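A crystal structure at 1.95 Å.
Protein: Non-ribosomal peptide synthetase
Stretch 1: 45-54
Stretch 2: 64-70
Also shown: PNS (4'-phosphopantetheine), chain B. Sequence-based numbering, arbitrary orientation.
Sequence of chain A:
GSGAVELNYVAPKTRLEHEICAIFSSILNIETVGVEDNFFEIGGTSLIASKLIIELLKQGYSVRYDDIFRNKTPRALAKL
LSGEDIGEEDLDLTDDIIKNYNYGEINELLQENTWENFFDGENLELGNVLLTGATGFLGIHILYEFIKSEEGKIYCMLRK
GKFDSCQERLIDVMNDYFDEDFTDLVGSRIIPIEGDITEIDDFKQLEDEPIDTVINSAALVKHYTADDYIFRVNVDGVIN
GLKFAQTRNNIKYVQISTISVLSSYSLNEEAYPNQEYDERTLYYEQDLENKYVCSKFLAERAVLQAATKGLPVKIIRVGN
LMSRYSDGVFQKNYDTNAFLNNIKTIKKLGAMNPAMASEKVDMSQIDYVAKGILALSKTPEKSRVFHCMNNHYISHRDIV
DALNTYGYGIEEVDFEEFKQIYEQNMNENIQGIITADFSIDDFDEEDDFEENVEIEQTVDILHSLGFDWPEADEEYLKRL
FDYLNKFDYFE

Stretch 1 45-54: TSLIASKLII
Stretch 2, residues 64-70: RYDDIFR

How are the two stretches placed? Thr45, in extended conformation (phi/psi -119/172), precedes a helix through Ile54, and Arg64 (-133/172) precedes a second helix ending the stretch at Arg70. Helical phi/psi values lie near -65/-35. The axes approach to 9.4 Å with 116° between their N-to-C directions. Ala49 CA lies 6.9 Å from Ile68 CA, and Ile53 CA 6.3 Å from Tyr65 CA.

Which side chains bond to backbone near the two helix starts? Thr45, chi1 p (62°), turns OG1 back to accept from Ile48 N at 3.2 Å, a capping bond. In the second stretch Asp67, chi1 m, brings OD2 within 3.0 Å of Arg64 N, which donates to it.

Why does Tyr65 reach so far? Its CA-to-CB bond points sideways, but chi1 t (-165°) and chi2 50° carry the ring among Ser46, Ala49, Ser50 and Ile53. There Tyr65 OH donates a very short hydrogen bond to Ser46 O, 2.4 Å. Ser50 N meets the Tyr65 ring edge, 3.7 Å from Tyr65 CE1, while Ala49 CB is 3.8 Å from the same Tyr65 atom. Ser50, chi1 p, directs OG to its own helix, donating to Leu47 O at 2.6 Å.

Which side chains pack beside it? Ile68 (t, p) points toward the first helix, its CG2 4.0 Å from both Ala49 CB and Ile53 CD1, its CD1 3.5 Å from CD2 of Leu52 (t, p). Ile53 (m, m) also sets CD1 3.1 Å from Arg64 O, a tight approach.

How does the prosthetic group join the contact? Ser46, chi1 p (69°), carries the 4'-phosphopantetheine through a 1.5 Å OG to P24 bond, while its CB meets the Phe69 ring edge, 3.9 Å from CZ. Phe69 is m, chi2 -88°. Tyr65 OH lies 3.7 Å from PNS C31, and Leu47 (m, t) brings CD2 3.9 Å from PNS C28.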

# COMPACT_ATOMS: atom_id res chain seq x y z
N THR A 45 -11.96 12.17 -12.05
CA THR A 45 -10.87 11.74 -11.20
C THR A 45 -11.34 10.58 -10.33
O THR A 45 -12.53 10.24 -10.28
CB THR A 45 -10.39 12.88 -10.30
OG1 THR A 45 -11.47 13.30 -9.45
CG2 THR A 45 -9.90 14.05 -11.15
N SER A 46 -10.37 10.00 -9.63
CA SER A 46 -10.65 8.87 -8.75
C SER A 46 -11.58 9.25 -7.61
O SER A 46 -12.36 8.42 -7.14
CB SER A 46 -9.34 8.30 -8.22
OG SER A 46 -8.77 9.24 -7.32
N LEU A 47 -11.51 10.50 -7.13
CA LEU A 47 -12.42 10.90 -6.06
C LEU A 47 -13.79 11.30 -6.60
O LEU A 47 -14.79 11.10 -5.90
CB LEU A 47 -11.80 12.04 -5.25
CG LEU A 47 -10.55 11.62 -4.46
CD1 LEU A 47 -10.03 12.75 -3.59
CD2 LEU A 47 -10.82 10.36 -3.64
N ILE A 48 -13.86 11.84 -7.82
CA ILE A 48 -15.17 12.07 -8.42
C ILE A 48 -15.83 10.75 -8.78
O ILE A 48 -17.06 10.65 -8.84
CB ILE A 48 -15.04 12.99 -9.65
CG1 ILE A 48 -14.51 14.37 -9.24
CG2 ILE A 48 -16.37 13.16 -10.33
CD1 ILE A 48 -14.10 15.21 -10.42
N ALA A 49 -15.03 9.71 -9.02
CA ALA A 49 -15.60 8.40 -9.30
C ALA A 49 -16.44 7.90 -8.13
O ALA A 49 -17.42 7.18 -8.33
CB ALA A 49 -14.49 7.40 -9.62
N SER A 50 -16.08 8.30 -6.91
CA SER A 50 -16.87 7.88 -5.76
C SER A 50 -18.22 8.59 -5.74
O SER A 50 -19.24 7.99 -5.36
CB SER A 50 -16.11 8.11 -4.45
OG SER A 50 -15.91 9.48 -4.16
N LYS A 51 -18.25 9.86 -6.16
CA LYS A 51 -19.53 10.53 -6.30
C LYS A 51 -20.37 9.87 -7.38
O LYS A 51 -21.58 9.70 -7.22
CB LYS A 51 -19.33 12.02 -6.61
CG LYS A 51 -18.24 12.68 -5.78
N LEU A 52 -19.73 9.49 -8.48
CA LEU A 52 -20.42 8.73 -9.52
C LEU A 52 -21.07 7.48 -8.93
O LEU A 52 -22.25 7.21 -9.18
CB LEU A 52 -19.44 8.36 -10.64
CG LEU A 52 -20.04 7.40 -11.67
CD1 LEU A 52 -21.21 8.06 -12.33
CD2 LEU A 52 -19.01 7.03 -12.70
N ILE A 53 -20.31 6.72 -8.14
CA ILE A 53 -20.84 5.48 -7.57
C ILE A 53 -22.00 5.79 -6.63
O ILE A 53 -23.02 5.09 -6.64
CB ILE A 53 -19.73 4.69 -6.84
CG1 ILE A 53 -18.71 4.11 -7.83
CG2 ILE A 53 -20.34 3.57 -6.01
CD1 ILE A 53 -19.26 3.00 -8.72
N ILE A 54 -21.86 6.82 -5.80
CA ILE A 54 -22.94 7.17 -4.88
C ILE A 54 -24.19 7.53 -5.67
O ILE A 54 -25.30 7.11 -5.32
CB ILE A 54 -22.49 8.31 -3.95
CG1 ILE A 54 -21.37 7.83 -3.03
CG2 ILE A 54 -23.68 8.85 -3.13
CD1 ILE A 54 -20.61 8.95 -2.36
N ARG A 64 -20.01 -1.02 -7.51
CA ARG A 64 -18.99 -0.68 -6.54
C ARG A 64 -17.89 0.09 -7.25
O ARG A 64 -17.86 0.20 -8.48
CB ARG A 64 -18.45 -1.93 -5.83
CG ARG A 64 -17.77 -2.93 -6.75
CD ARG A 64 -17.11 -4.05 -5.95
NE ARG A 64 -18.07 -5.03 -5.46
CZ ARG A 64 -18.27 -5.30 -4.18
NH1 ARG A 64 -17.58 -4.65 -3.25
NH2 ARG A 64 -19.17 -6.21 -3.81
N TYR A 65 -16.96 0.60 -6.43
CA TYR A 65 -15.94 1.53 -6.90
C TYR A 65 -15.10 0.96 -8.05
O TYR A 65 -14.79 1.68 -9.00
CB TYR A 65 -15.05 1.90 -5.71
CG TYR A 65 -14.14 3.09 -5.88
CD1 TYR A 65 -14.62 4.30 -6.34
CD2 TYR A 65 -12.81 3.01 -5.51
CE1 TYR A 65 -13.77 5.40 -6.47
CE2 TYR A 65 -11.96 4.09 -5.63
CZ TYR A 65 -12.43 5.28 -6.10
OH TYR A 65 -11.56 6.34 -6.21
N ASP A 66 -14.71 -0.32 -7.98
CA ASP A 66 -13.82 -0.82 -9.04
C ASP A 66 -14.54 -0.93 -10.38
O ASP A 66 -13.87 -1.01 -11.42
CB ASP A 66 -13.19 -2.17 -8.65
CG ASP A 66 -14.21 -3.31 -8.53
OD1 ASP A 66 -15.03 -3.52 -9.45
OD2 ASP A 66 -14.17 -4.02 -7.50
N ASP A 67 -15.88 -0.95 -10.36
CA ASP A 67 -16.65 -1.04 -11.60
C ASP A 67 -16.34 0.12 -12.53
O ASP A 67 -16.25 -0.07 -13.75
CB ASP A 67 -18.15 -1.06 -11.27
CG ASP A 67 -18.61 -2.41 -10.77
OD1 ASP A 67 -17.95 -3.41 -11.12
OD2 ASP A 67 -19.63 -2.48 -10.05
N ILE A 68 -16.16 1.33 -12.00
CA ILE A 68 -15.94 2.47 -12.89
C ILE A 68 -14.51 2.49 -13.42
O ILE A 68 -14.27 3.01 -14.53
CB ILE A 68 -16.37 3.78 -12.21
CG1 ILE A 68 -15.91 5.02 -12.99
CG2 ILE A 68 -15.92 3.83 -10.78
CD1 ILE A 68 -16.58 5.17 -14.35
N PHE A 69 -13.56 1.89 -12.69
CA PHE A 69 -12.21 1.74 -13.22
C PHE A 69 -12.14 0.65 -14.29
O PHE A 69 -11.35 0.77 -15.24
CB PHE A 69 -11.23 1.44 -12.08
CG PHE A 69 -10.98 2.61 -11.20
CD1 PHE A 69 -9.97 3.52 -11.50
CD2 PHE A 69 -11.77 2.84 -10.09
CE1 PHE A 69 -9.74 4.62 -10.70
CE2 PHE A 69 -11.56 3.94 -9.28
CZ PHE A 69 -10.54 4.83 -9.59
N ARG A 70 -12.94 -0.41 -14.17
CA ARG A 70 -12.90 -1.47 -15.18
C ARG A 70 -13.77 -1.15 -16.39
O ARG A 70 -13.47 -1.62 -17.50
CB ARG A 70 -13.34 -2.81 -14.57
O23 PNS B . -6.40 8.93 -8.03
P24 PNS B . -7.35 9.26 -6.97
O26 PNS B . -7.09 10.44 -6.19
O27 PNS B . -7.18 8.14 -5.94
C28 PNS B . -8.12 7.87 -4.94
C29 PNS B . -7.91 6.53 -4.27
C30 PNS B . -8.92 6.39 -3.16
C31 PNS B . -8.15 5.41 -5.27
C32 PNS B . -6.49 6.48 -3.67
O33 PNS B . -6.26 7.68 -2.97
C34 PNS B . -6.25 5.27 -2.78
O35 PNS B . -6.26 4.19 -3.29
N36 PNS B . -6.02 5.45 -1.48
C37 PNS B . -5.72 4.43 -0.53
C38 PNS B . -4.25 4.12 -0.41
C39 PNS B . -3.95 3.27 0.78
O40 PNS B . -4.50 3.44 1.82
N41 PNS B . -3.06 2.36 0.59